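Local coordinates for protein octaprenyl-diphosphate synthase (Bacteroides thetaiotaomicron, PDB 3RMG) that probably acts as a magnesium-dependent prenyltransferase of the FPP/GGPP synthase family, joining isoprene units into a longer prenyl diphosphate chain, at residues F178-A186 with V196-E204; Q211-Y219 with N231-A242. All coordinates share one frame; numbering follows the deposited sequence.

Contact 1 of 2, residues F178-A186 with V196-E204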
ATOM      1  N   PHE A 178      -7.649  -0.749  16.823  1.00 37.46           N
ATOM      2  CA  PHE A 178      -7.657  -0.153  18.153  1.00 37.85           C
ATOM      3  C   PHE A 178      -6.550  -0.743  19.057  1.00 37.13           C
ATOM      4  O   PHE A 178      -5.888  -0.010  19.777  1.00 34.55           O
ATOM      5  CB  PHE A 178      -9.027  -0.282  18.817  1.00 34.31           C
ATOM      6  CG  PHE A 178     -10.016   0.766  18.385  1.00 42.09           C
ATOM      7  CD1 PHE A 178     -10.746   0.614  17.211  1.00 38.66           C
ATOM      8  CD2 PHE A 178     -10.229   1.900  19.162  1.00 44.72           C
ATOM      9  CE1 PHE A 178     -11.669   1.577  16.817  1.00 44.67           C
ATOM     10  CE2 PHE A 178     -11.144   2.864  18.782  1.00 45.74           C
ATOM     11  CZ  PHE A 178     -11.868   2.702  17.604  1.00 50.91           C
ATOM     12  N   ALA A 179      -6.356  -2.055  19.024  1.00 36.70           N
ATOM     13  CA  ALA A 179      -5.280  -2.689  19.804  1.00 35.50           C
ATOM     14  C   ALA A 179      -3.927  -2.160  19.344  1.00 36.56           C
ATOM     15  O   ALA A 179      -3.052  -1.859  20.159  1.00 41.53           O
ATOM     16  CB  ALA A 179      -5.326  -4.208  19.651  1.00 34.74           C
ATOM     17  N   ALA A 180      -3.761  -2.026  18.033  1.00 38.64           N
ATOM     18  CA  ALA A 180      -2.517  -1.518  17.483  1.00 36.88           C
ATOM     19  C   ALA A 180      -2.282  -0.096  17.973  1.00 40.71           C
ATOM     20  O   ALA A 180      -1.173   0.264  18.378  1.00 37.68           O
ATOM     21  CB  ALA A 180      -2.536  -1.576  15.956  1.00 40.55           C
ATOM     22  N   CYS A 181      -3.332   0.718  17.965  1.00 36.11           N
ATOM     23  CA  CYS A 181      -3.180   2.085  18.448  1.00 35.97           C
ATOM     24  C   CYS A 181      -2.638   2.126  19.876  1.00 38.93           C
ATOM     25  O   CYS A 181      -1.661   2.827  20.167  1.00 40.80           O
ATOM     26  CB  CYS A 181      -4.515   2.827  18.354  1.00 41.75           C
ATOM     27  SG  CYS A 181      -4.945   3.244  16.631  1.00 48.08           S
ATOM     28  N   ALA A 182      -3.281   1.382  20.771  1.00 32.85           N
ATOM     29  CA  ALA A 182      -2.888   1.379  22.170  1.00 33.92           C
ATOM     30  C   ALA A 182      -1.474   0.789  22.337  1.00 31.80           C
ATOM     31  O   ALA A 182      -0.640   1.367  23.008  1.00 37.05           O
ATOM     32  CB  ALA A 182      -3.908   0.603  22.990  1.00 32.85           C
ATOM     33  N   GLU A 183      -1.213  -0.344  21.691  1.00 28.92           N
ATOM     34  CA  GLU A 183       0.101  -0.995  21.752  1.00 32.19           C
ATOM     35  C   GLU A 183       1.217  -0.065  21.298  1.00 34.17           C
ATOM     36  O   GLU A 183       2.252   0.065  21.964  1.00 39.47           O
ATOM     37  CB  GLU A 183       0.123  -2.277  20.906  1.00 27.86           C
ATOM     38  CG  GLU A 183       1.387  -3.131  21.151  1.00 38.28           C
ATOM     39  CD  GLU A 183       1.415  -4.407  20.332  1.00 44.60           C
ATOM     40  OE1 GLU A 183       2.327  -5.216  20.564  1.00 53.13           O
ATOM     41  OE2 GLU A 183       0.524  -4.610  19.472  1.00 42.77           O
ATOM     42  N   ALA A 184       1.007   0.577  20.157  1.00 33.47           N
ATOM     43  CA  ALA A 184       1.952   1.567  19.643  1.00 37.10           C
ATOM     44  C   ALA A 184       2.117   2.734  20.617  1.00 40.02           C
ATOM     45  O   ALA A 184       3.228   3.256  20.800  1.00 37.69           O
ATOM     46  CB  ALA A 184       1.488   2.080  18.274  1.00 37.02           C
ATOM     47  N   ALA A 185       1.019   3.149  21.249  1.00 36.11           N
ATOM     48  CA  ALA A 185       1.114   4.234  22.230  1.00 38.80           C
ATOM     49  C   ALA A 185       2.135   3.886  23.316  1.00 35.22           C
ATOM     50  O   ALA A 185       2.966   4.715  23.650  1.00 42.01           O
ATOM     51  CB  ALA A 185      -0.259   4.571  22.849  1.00 30.92           C
ATOM     52  N   ALA A 186       2.071   2.662  23.845  1.00 33.19           N
ATOM     53  CA  ALA A 186       3.008   2.195  24.893  1.00 38.48           C
ATOM     54  C   ALA A 186       4.459   2.030  24.408  1.00 36.61           C
ATOM     55  O   ALA A 186       5.384   2.502  25.043  1.00 43.94           O
ATOM     56  CB  ALA A 186       2.508   0.869  25.539  1.00 31.31           C
ATOM     57  N   VAL A 196       3.032  -2.821  27.506  1.00 36.48           N
ATOM     58  CA  VAL A 196       2.679  -2.905  26.087  1.00 32.67           C
ATOM     59  C   VAL A 196       1.588  -3.959  25.880  1.00 36.42           C
ATOM     60  O   VAL A 196       0.613  -3.715  25.181  1.00 43.41           O
ATOM     61  CB  VAL A 196       3.924  -3.240  25.230  1.00 38.07           C
ATOM     62  CG1 VAL A 196       3.532  -3.615  23.843  1.00 31.18           C
ATOM     63  CG2 VAL A 196       4.883  -2.048  25.203  1.00 39.75           C
ATOM     64  N   ALA A 197       1.740  -5.120  26.518  1.00 36.03           N
ATOM     65  CA  ALA A 197       0.726  -6.172  26.433  1.00 36.21           C
ATOM     66  C   ALA A 197      -0.574  -5.725  27.097  1.00 37.82           C
ATOM     67  O   ALA A 197      -1.686  -6.012  26.613  1.00 35.33           O
ATOM     68  CB  ALA A 197       1.233  -7.483  27.077  1.00 35.64           C
ATOM     69  N   PHE A 198      -0.438  -5.024  28.214  1.00 30.29           N
ATOM     70  CA  PHE A 198      -1.608  -4.484  28.894  1.00 31.70           C
ATOM     71  C   PHE A 198      -2.360  -3.485  28.002  1.00 33.17           C
ATOM     72  O   PHE A 198      -3.591  -3.495  27.942  1.00 34.35           O
ATOM     73  CB  PHE A 198      -1.177  -3.852  30.211  1.00 26.93           C
ATOM     74  CG  PHE A 198      -2.171  -2.893  30.797  1.00 31.89           C
ATOM     75  CD1 PHE A 198      -2.379  -1.643  30.216  1.00 41.33           C
ATOM     76  CD2 PHE A 198      -2.838  -3.198  31.982  1.00 31.99           C
ATOM     77  CE1 PHE A 198      -3.275  -0.726  30.780  1.00 42.54           C
ATOM     78  CE2 PHE A 198      -3.728  -2.292  32.547  1.00 39.99           C
ATOM     79  CZ  PHE A 198      -3.946  -1.048  31.939  1.00 33.08           C
ATOM     80  N   ALA A 199      -1.616  -2.640  27.294  1.00 31.73           N
ATOM     81  CA  ALA A 199      -2.220  -1.602  26.455  1.00 27.63           C
ATOM     82  C   ALA A 199      -2.923  -2.239  25.264  1.00 33.74           C
ATOM     83  O   ALA A 199      -4.041  -1.829  24.899  1.00 35.49           O
ATOM     84  CB  ALA A 199      -1.147  -0.616  25.970  1.00 27.64           C
ATOM     85  N   ARG A 200      -2.274  -3.240  24.664  1.00 30.94           N
ATOM     86  CA  ARG A 200      -2.863  -3.969  23.531  1.00 31.01           C
ATOM     87  C   ARG A 200      -4.223  -4.587  23.866  1.00 35.68           C
ATOM     88  O   ARG A 200      -5.203  -4.387  23.147  1.00 34.13           O
ATOM     89  CB  ARG A 200      -1.908  -5.055  23.000  1.00 37.89           C
ATOM     90  CG  ARG A 200      -2.323  -5.650  21.612  1.00 29.41           C
ATOM     91  CD  ARG A 200      -1.969  -7.145  21.498  1.00 36.68           C
ATOM     92  NE  ARG A 200      -2.777  -7.933  22.437  1.00 48.80           N
ATOM     93  CZ  ARG A 200      -3.996  -8.408  22.169  1.00 46.41           C
ATOM     94  NH1 ARG A 200      -4.544  -8.206  20.971  1.00 48.13           N
ATOM     95  NH2 ARG A 200      -4.667  -9.086  23.094  1.00 44.11           N
ATOM     96  N   LEU A 201      -4.291  -5.341  24.954  1.00 32.08           N
ATOM     97  CA  LEU A 201      -5.572  -5.901  25.405  1.00 33.26           C
ATOM     98  C   LEU A 201      -6.636  -4.822  25.661  1.00 30.41           C
ATOM     99  O   LEU A 201      -7.780  -4.929  25.209  1.00 32.46           O
ATOM    100  CB  LEU A 201      -5.350  -6.705  26.671  1.00 29.88           C
ATOM    101  CG  LEU A 201      -6.508  -7.562  27.149  1.00 42.39           C
ATOM    102  CD1 LEU A 201      -7.007  -8.436  26.002  1.00 36.58           C
ATOM    103  CD2 LEU A 201      -6.072  -8.402  28.358  1.00 37.20           C
ATOM    104  N   LEU A 202      -6.267  -3.795  26.414  1.00 32.27           N
ATOM    105  CA  LEU A 202      -7.120  -2.624  26.569  1.00 29.47           C
ATOM    106  C   LEU A 202      -7.691  -2.146  25.229  1.00 32.21           C
ATOM    107  O   LEU A 202      -8.896  -2.015  25.071  1.00 30.30           O
ATOM    108  CB  LEU A 202      -6.331  -1.476  27.195  1.00 32.15           C
ATOM    109  CG  LEU A 202      -7.188  -0.246  27.464  1.00 31.61           C
ATOM    110  CD1 LEU A 202      -8.366  -0.628  28.385  1.00 33.75           C
ATOM    111  CD2 LEU A 202      -6.340   0.854  28.079  1.00 34.69           C
ATOM    112  N   GLY A 203      -6.818  -1.884  24.260  1.00 28.85           N
ATOM    113  CA  GLY A 203      -7.281  -1.331  22.999  1.00 28.38           C
ATOM    114  C   GLY A 203      -8.167  -2.331  22.293  1.00 39.25           C
ATOM    115  O   GLY A 203      -9.132  -1.970  21.601  1.00 35.65           O
ATOM    116  N   GLU A 204      -7.838  -3.607  22.442  1.00 35.07           N
ATOM    117  CA  GLU A 204      -8.644  -4.620  21.794  1.00 36.78           C
ATOM    118  C   GLU A 204     -10.040  -4.619  22.406  1.00 37.74           C
ATOM    119  O   GLU A 204     -11.027  -4.664  21.679  1.00 31.61           O
ATOM    120  CB  GLU A 204      -8.010  -6.008  21.885  1.00 27.65           C
ATOM    121  CG  GLU A 204      -8.927  -7.111  21.360  1.00 46.29           C
ATOM    122  CD  GLU A 204      -8.214  -8.445  21.261  1.00 52.48           C
ATOM    123  OE1 GLU A 204      -8.517  -9.348  22.073  1.00 52.55           O
ATOM    124  OE2 GLU A 204      -7.332  -8.573  20.386  1.00 56.62           O
TER
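Arg200 and Glu204, which both rest against Ala179 CB, are joined by a salt bridge across one turn of their helix. Arg200 NH1 donates to Glu204 OE2 at 2.9 Å. The oxygen lies in the guanidinium plane, but the N-H reaches it from above the carboxylate plane. Bends at chi2 and chi3 carry the guanidinium back toward Glu204. Arg200 CG does most of the touching, near Ala179 CB and 3.7 Å from Glu183 OE2, while the charged groups of Arg200 and Glu183 stay apart.

Glu183 is extended, with CG anti to the backbone N (chi1 -169°). Its chain runs alongside Arg200, and its CG packs 3.5 Å from Val196 CG1. The other valine branch, CG2, touches Ala186 CB. Between these ends the helices meet through very small residues. Ala182 CB presses on the carbonyl of Ala199, 3.1 Å from its O, and Ala199 CB sits near Ala186 CB. Gly203 lies against Phe178 and Ala179, with CA atoms of Ala179 and Gly203 4.0 Å apart. The axes therefore approach to 6.8 Å and run nearly antiparallel, at 153°.

This is a close alanine-glycine helix pair within the all-helical fold. Helices 50-62, 67-90 and 132-154 pack on helix 174-188. Leu301 of helix 283-302 touches Phe198, Leu201 and Leu202 of helix 193-217.

Contact 2 of 2, residues Q211-Y219 with N231-A242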
ATOM      1  N   GLN A 211     -16.848  -1.693  17.701  1.00 45.53           N
ATOM      2  CA  GLN A 211     -17.351  -2.391  16.514  1.00 44.91           C
ATOM      3  C   GLN A 211     -18.773  -2.917  16.690  1.00 45.94           C
ATOM      4  O   GLN A 211     -19.593  -2.797  15.791  1.00 49.09           O
ATOM      5  CB  GLN A 211     -16.440  -3.553  16.134  1.00 45.81           C
ATOM      6  CG  GLN A 211     -16.823  -4.162  14.801  1.00 51.80           C
ATOM      7  CD  GLN A 211     -16.955  -3.096  13.732  1.00 59.67           C
ATOM      8  OE1 GLN A 211     -15.984  -2.409  13.403  1.00 57.68           O
ATOM      9  NE2 GLN A 211     -18.158  -2.939  13.194  1.00 52.64           N
ATOM     10  N   ILE A 212     -19.051  -3.510  17.846  1.00 43.65           N
ATOM     11  CA  ILE A 212     -20.378  -4.008  18.156  1.00 45.06           C
ATOM     12  C   ILE A 212     -21.379  -2.855  18.216  1.00 54.09           C
ATOM     13  O   ILE A 212     -22.497  -2.969  17.704  1.00 53.32           O
ATOM     14  CB  ILE A 212     -20.388  -4.771  19.483  1.00 42.33           C
ATOM     15  CG1 ILE A 212     -19.656  -6.108  19.339  1.00 46.65           C
ATOM     16  CG2 ILE A 212     -21.796  -5.034  19.930  1.00 46.81           C
ATOM     17  CD1 ILE A 212     -19.454  -6.836  20.697  1.00 41.83           C
ATOM     18  N   LYS A 213     -20.978  -1.744  18.833  1.00 53.21           N
ATOM     19  CA  LYS A 213     -21.803  -0.537  18.825  1.00 54.46           C
ATOM     20  C   LYS A 213     -22.221  -0.156  17.409  1.00 53.68           C
ATOM     21  O   LYS A 213     -23.391   0.096  17.149  1.00 51.63           O
ATOM     22  CB  LYS A 213     -21.062   0.637  19.466  1.00 52.25           C
ATOM     23  CG  LYS A 213     -21.356   0.826  20.939  1.00 65.40           C
ATOM     24  CD  LYS A 213     -22.622   1.651  21.159  1.00 77.47           C
ATOM     25  CE  LYS A 213     -23.877   0.809  20.988  1.00 84.93           C
ATOM     26  NZ  LYS A 213     -25.097   1.509  21.491  1.00 85.31           N
ATOM     27  N   ASP A 214     -21.254  -0.100  16.503  1.00 51.68           N
ATOM     28  CA  ASP A 214     -21.525   0.230  15.116  1.00 57.17           C
ATOM     29  C   ASP A 214     -22.464  -0.757  14.437  1.00 59.38           C
ATOM     30  O   ASP A 214     -23.299  -0.357  13.635  1.00 62.39           O
ATOM     31  CB  ASP A 214     -20.225   0.298  14.318  1.00 61.69           C
ATOM     32  CG  ASP A 214     -19.790   1.714  14.043  1.00 72.86           C
ATOM     33  OD1 ASP A 214     -20.503   2.648  14.475  1.00 84.34           O
ATOM     34  OD2 ASP A 214     -18.744   1.893  13.385  1.00 75.13           O
ATOM     35  N   ASP A 215     -22.303  -2.044  14.729  1.00 56.68           N
ATOM     36  CA  ASP A 215     -23.139  -3.071  14.114  1.00 51.88           C
ATOM     37  C   ASP A 215     -24.605  -2.890  14.517  1.00 54.85           C
ATOM     38  O   ASP A 215     -25.510  -3.124  13.721  1.00 59.33           O
ATOM     39  CB  ASP A 215     -22.654  -4.469  14.504  1.00 47.38           C
ATOM     40  CG  ASP A 215     -21.350  -4.846  13.832  1.00 46.33           C
ATOM     41  OD1 ASP A 215     -20.876  -4.087  12.957  1.00 46.07           O
ATOM     42  OD2 ASP A 215     -20.798  -5.911  14.177  1.00 53.85           O
ATOM     43  N   ILE A 216     -24.832  -2.474  15.756  1.00 55.71           N
ATOM     44  CA  ILE A 216     -26.176  -2.210  16.237  1.00 58.89           C
ATOM     45  C   ILE A 216     -26.831  -1.059  15.468  1.00 62.84           C
ATOM     46  O   ILE A 216     -27.978  -1.156  15.043  1.00 63.21           O
ATOM     47  CB  ILE A 216     -26.167  -1.906  17.734  1.00 59.68           C
ATOM     48  CG1 ILE A 216     -26.050  -3.210  18.532  1.00 61.29           C
ATOM     49  CG2 ILE A 216     -27.422  -1.135  18.129  1.00 59.68           C
ATOM     50  CD1 ILE A 216     -25.641  -3.016  19.978  1.00 62.31           C
ATOM     51  N   PHE A 217     -26.092   0.026  15.277  1.00 64.72           N
ATOM     52  CA  PHE A 217     -26.600   1.159  14.511  1.00 67.25           C
ATOM     53  C   PHE A 217     -27.264   0.738  13.206  1.00 69.94           C
ATOM     54  O   PHE A 217     -28.257   1.331  12.797  1.00 73.18           O
ATOM     55  CB  PHE A 217     -25.484   2.161  14.206  1.00 68.49           C
ATOM     56  CG  PHE A 217     -24.980   2.892  15.415  1.00 66.33           C
ATOM     57  CD1 PHE A 217     -23.695   3.413  15.440  1.00 61.90           C
ATOM     58  CD2 PHE A 217     -25.789   3.050  16.531  1.00 63.60           C
ATOM     59  CE1 PHE A 217     -23.225   4.088  16.550  1.00 60.47           C
ATOM     60  CE2 PHE A 217     -25.328   3.721  17.647  1.00 67.85           C
ATOM     61  CZ  PHE A 217     -24.041   4.244  17.655  1.00 69.05           C
ATOM     62  N   ASP A 218     -26.719  -0.279  12.548  1.00 70.62           N
ATOM     63  CA  ASP A 218     -27.239  -0.703  11.246  1.00 72.60           C
ATOM     64  C   ASP A 218     -28.694  -1.186  11.293  1.00 74.99           C
ATOM     65  O   ASP A 218     -29.395  -1.188  10.283  1.00 75.67           O
ATOM     66  CB  ASP A 218     -26.363  -1.794  10.655  1.00 71.55           C
ATOM     67  CG  ASP A 218     -26.554  -1.940   9.170  1.00 75.77           C
ATOM     68  OD1 ASP A 218     -26.802  -3.075   8.711  1.00 77.15           O
ATOM     69  OD2 ASP A 218     -26.460  -0.916   8.462  1.00 79.83           O
ATOM     70  N   TYR A 219     -29.144  -1.600  12.470  1.00 75.71           N
ATOM     71  CA  TYR A 219     -30.521  -2.043  12.649  1.00 75.47           C
ATOM     72  C   TYR A 219     -31.485  -0.862  12.871  1.00 77.35           C
ATOM     73  O   TYR A 219     -32.583  -1.048  13.396  1.00 74.64           O
ATOM     74  CB  TYR A 219     -30.601  -3.023  13.825  1.00 72.34           C
ATOM     75  CG  TYR A 219     -29.802  -4.296  13.630  1.00 75.25           C
ATOM     76  CD1 TYR A 219     -30.440  -5.518  13.476  1.00 77.61           C
ATOM     77  CD2 TYR A 219     -28.411  -4.278  13.600  1.00 67.12           C
ATOM     78  CE1 TYR A 219     -29.722  -6.685  13.299  1.00 73.93           C
ATOM     79  CE2 TYR A 219     -27.683  -5.443  13.416  1.00 67.34           C
ATOM     80  CZ  TYR A 219     -28.345  -6.647  13.266  1.00 72.44           C
ATOM     81  OH  TYR A 219     -27.645  -7.825  13.089  1.00 68.67           O
ATOM     82  N   ASN A 231     -27.857  -2.099   6.086  1.00 83.00           N
ATOM     83  CA  ASN A 231     -26.794  -2.152   5.094  1.00 80.98           C
ATOM     84  C   ASN A 231     -25.872  -3.367   5.177  1.00 82.03           C
ATOM     85  O   ASN A 231     -25.603  -4.010   4.164  1.00 86.66           O
ATOM     86  CB  ASN A 231     -25.963  -0.875   5.142  1.00 80.75           C
ATOM     87  CG  ASN A 231     -25.088  -0.721   3.932  1.00 83.41           C
ATOM     88  OD1 ASN A 231     -24.633   0.372   3.616  1.00 87.96           O
ATOM     89  ND2 ASN A 231     -24.857  -1.823   3.230  1.00 89.52           N
ATOM     90  N   ASP A 232     -25.370  -3.672   6.371  1.00 81.04           N
ATOM     91  CA  ASP A 232     -24.430  -4.787   6.543  1.00 77.17           C
ATOM     92  C   ASP A 232     -24.977  -6.082   5.945  1.00 76.47           C
ATOM     93  O   ASP A 232     -24.211  -6.921   5.460  1.00 76.29           O
ATOM     94  CB  ASP A 232     -24.094  -5.019   8.027  1.00 77.73           C
ATOM     95  CG  ASP A 232     -23.254  -3.902   8.634  1.00 71.02           C
ATOM     96  OD1 ASP A 232     -22.429  -3.296   7.916  1.00 71.47           O
ATOM     97  OD2 ASP A 232     -23.419  -3.642   9.844  1.00 61.05           O
ATOM     98  N   MET A 233     -26.298  -6.252   6.004  1.00 72.96           N
ATOM     99  CA  MET A 233     -26.946  -7.429   5.417  1.00 74.72           C
ATOM    100  C   MET A 233     -26.872  -7.400   3.885  1.00 76.25           C
ATOM    101  O   MET A 233     -26.532  -8.399   3.255  1.00 76.58           O
ATOM    102  CB  MET A 233     -28.400  -7.566   5.895  1.00 71.23           C
ATOM    103  CG  MET A 233     -28.552  -8.039   7.343  1.00 65.32           C
ATOM    104  SD  MET A 233     -30.259  -8.414   7.784  1.00 61.94           S
ATOM    105  CE  MET A 233     -30.148  -8.848   9.513  1.00 56.61           C
ATOM    106  N   LEU A 234     -27.180  -6.246   3.297  1.00 79.55           N
ATOM    107  CA  LEU A 234     -27.082  -6.065   1.853  1.00 81.13           C
ATOM    108  C   LEU A 234     -25.700  -6.457   1.358  1.00 83.08           C
ATOM    109  O   LEU A 234     -25.526  -6.850   0.202  1.00 84.83           O
ATOM    110  CB  LEU A 234     -27.346  -4.607   1.481  1.00 82.22           C
ATOM    111  CG  LEU A 234     -28.793  -4.125   1.549  1.00 88.92           C
ATOM    112  CD1 LEU A 234     -28.868  -2.615   1.336  1.00 92.51           C
ATOM    113  CD2 LEU A 234     -29.630  -4.863   0.518  1.00 89.36           C
ATOM    114  N   GLU A 235     -24.716  -6.340   2.240  1.00 81.59           N
ATOM    115  CA  GLU A 235     -23.343  -6.623   1.869  1.00 78.34           C
ATOM    116  C   GLU A 235     -22.960  -8.052   2.217  1.00 74.44           C
ATOM    117  O   GLU A 235     -21.892  -8.520   1.843  1.00 76.95           O
ATOM    118  CB  GLU A 235     -22.402  -5.618   2.523  1.00 77.68           C
ATOM    119  CG  GLU A 235     -22.927  -4.202   2.442  1.00 82.57           C
ATOM    120  CD  GLU A 235     -21.846  -3.209   2.081  1.00 94.68           C
ATOM    121  OE1 GLU A 235     -20.960  -3.567   1.277  1.00 99.46           O
ATOM    122  OE2 GLU A 235     -21.885  -2.070   2.594  1.00 94.13           O
ATOM    123  N   GLY A 236     -23.842  -8.745   2.928  1.00 71.96           N
ATOM    124  CA  GLY A 236     -23.660 -10.168   3.185  1.00 72.46           C
ATOM    125  C   GLY A 236     -23.418 -10.531   4.638  1.00 74.72           C
ATOM    126  O   GLY A 236     -23.148 -11.689   4.959  1.00 70.20           O
ATOM    127  N   LYS A 237     -23.540  -9.547   5.526  1.00 76.53           N
ATOM    128  CA  LYS A 237     -23.113  -9.724   6.910  1.00 75.16           C
ATOM    129  C   LYS A 237     -24.255  -9.937   7.899  1.00 73.59           C
ATOM    130  O   LYS A 237     -25.252  -9.217   7.881  1.00 76.36           O
ATOM    131  CB  LYS A 237     -22.265  -8.527   7.358  1.00 77.43           C
ATOM    132  CG  LYS A 237     -21.101  -8.203   6.432  1.00 84.44           C
ATOM    133  CD  LYS A 237     -20.614  -6.778   6.650  1.00 92.29           C
ATOM    134  CE  LYS A 237     -19.672  -6.335   5.541  1.00 92.67           C
ATOM    135  NZ  LYS A 237     -19.439  -4.867   5.602  1.00 92.73           N
ATOM    136  N   LEU A 238     -24.085 -10.927   8.768  1.00 69.68           N
ATOM    137  CA  LEU A 238     -24.966 -11.138   9.908  1.00 67.09           C
ATOM    138  C   LEU A 238     -24.218 -10.821  11.207  1.00 66.73           C
ATOM    139  O   LEU A 238     -23.326 -11.573  11.618  1.00 65.10           O
ATOM    140  CB  LEU A 238     -25.457 -12.588   9.946  1.00 68.00           C
ATOM    141  CG  LEU A 238     -26.388 -13.078   8.838  1.00 67.79           C
ATOM    142  CD1 LEU A 238     -26.808 -14.509   9.120  1.00 69.38           C
ATOM    143  CD2 LEU A 238     -27.604 -12.175   8.725  1.00 64.60           C
ATOM    144  N   THR A 239     -24.592  -9.719  11.854  1.00 62.18           N
ATOM    145  CA  THR A 239     -23.876  -9.245  13.027  1.00 59.09           C
ATOM    146  C   THR A 239     -24.508  -9.752  14.317  1.00 63.44           C
ATOM    147  O   THR A 239     -25.556 -10.385  14.302  1.00 62.29           O
ATOM    148  CB  THR A 239     -23.778  -7.702  13.056  1.00 58.13           C
ATOM    149  OG1 THR A 239     -25.082  -7.138  13.236  1.00 62.86           O
ATOM    150  CG2 THR A 239     -23.153  -7.163  11.763  1.00 43.48           C
ATOM    151  N   LEU A 240     -23.863  -9.457  15.439  1.00 62.91           N
ATOM    152  CA  LEU A 240     -24.198 -10.104  16.700  1.00 61.92           C
ATOM    153  C   LEU A 240     -25.695 -10.228  16.968  1.00 58.83           C
ATOM    154  O   LEU A 240     -26.170 -11.297  17.341  1.00 57.28           O
ATOM    155  CB  LEU A 240     -23.514  -9.405  17.883  1.00 59.50           C
ATOM    156  CG  LEU A 240     -23.512 -10.254  19.154  1.00 58.89           C
ATOM    157  CD1 LEU A 240     -22.826 -11.587  18.878  1.00 57.00           C
ATOM    158  CD2 LEU A 240     -22.860  -9.531  20.331  1.00 60.17           C
ATOM    159  N   PRO A 241     -26.441  -9.127  16.812  1.00 58.20           N
ATOM    160  CA  PRO A 241     -27.862  -9.168  17.182  1.00 57.48           C
ATOM    161  C   PRO A 241     -28.624 -10.257  16.404  1.00 57.58           C
ATOM    162  O   PRO A 241     -29.302 -11.096  17.003  1.00 55.32           O
ATOM    163  CB  PRO A 241     -28.366  -7.768  16.802  1.00 57.62           C
ATOM    164  CG  PRO A 241     -27.123  -6.910  16.714  1.00 59.71           C
ATOM    165  CD  PRO A 241     -26.041  -7.832  16.236  1.00 57.16           C
ATOM    166  N   ALA A 242     -28.500 -10.237  15.081  1.00 55.52           N
ATOM    167  CA  ALA A 242     -29.114 -11.253  14.243  1.00 57.91           C
ATOM    168  C   ALA A 242     -28.674 -12.633  14.709  1.00 60.40           C
ATOM    169  O   ALA A 242     -29.500 -13.464  15.096  1.00 65.43           O
ATOM    170  CB  ALA A 242     -28.746 -11.031  12.769  1.00 52.40           C
TER
HETATM  171  O   HOH W   1     -24.886  -4.678  11.697  1.00 54.97           O
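Tyr219 and Thr239 join hydroxyls in a directed chain of hydrogen bonds. Ala242 N donates to Tyr219 OH at 3.2 Å, and this hydroxyl donates to Thr239 OG1 at 2.7 Å. Thr239 in turn donates to a bridging water. The water donates to Asp215 O and to Asp232 OD2, each at 2.6 Å. Tyr219 OH and Thr239 OG1 thus each both give and receive.

The threonine oxygen lies at the edge of the tyrosine ring, near its plane. Pro241 CB covers one face in a CH-pi contact, 4.1 Å from the ring centroid.

Asp218 reaches the start of helix 231-234 with CG anti to the backbone N (chi1 -161°). Asp232 N, which stands above the carboxylate plane, donates to Asp218 OD1 at 2.8 Å. OD2 takes a weak bond from Asn231 N. The carboxylate of Asp215 crosses the methyl of Thr239 at a slant. Its OD1 accepts from Gln211 NE2, and its OD2 is bonded to Tyr166 OH.

Asp214, Asp215 and Asp218 match the second DDxxD motif of the family, which in relatives binds diphosphate through magnesium. Like charges gather here: Asp232 OD2 lies 4.0 Å from Asp215 OD1 and 3.6 Å from Asp218 OD1. The N-H and water donors probably ease this crowding. They hold the carboxylates against the protein, a second-shell role that may position the acidic motif.

Helix 193-217 runs through both contacts. Contact 1 uses its early part, paired with the preceding helix 174-188. Contact 2 uses its C-terminal part and the turn that follows, held by the later segment 231-242. The contacts come in series along the chain, the first closing before the second opens. Their centres are 25 Å apart and lie on opposite sides of the chain's centre. Their nearest atoms are about 6 Å apart, so they do not touch. All four segments belong to the polyprenyl synthetase part of the chain. One long helix thus connects a close helix pair in the bundle with the aspartate-rich end, where relatives bind magnesium.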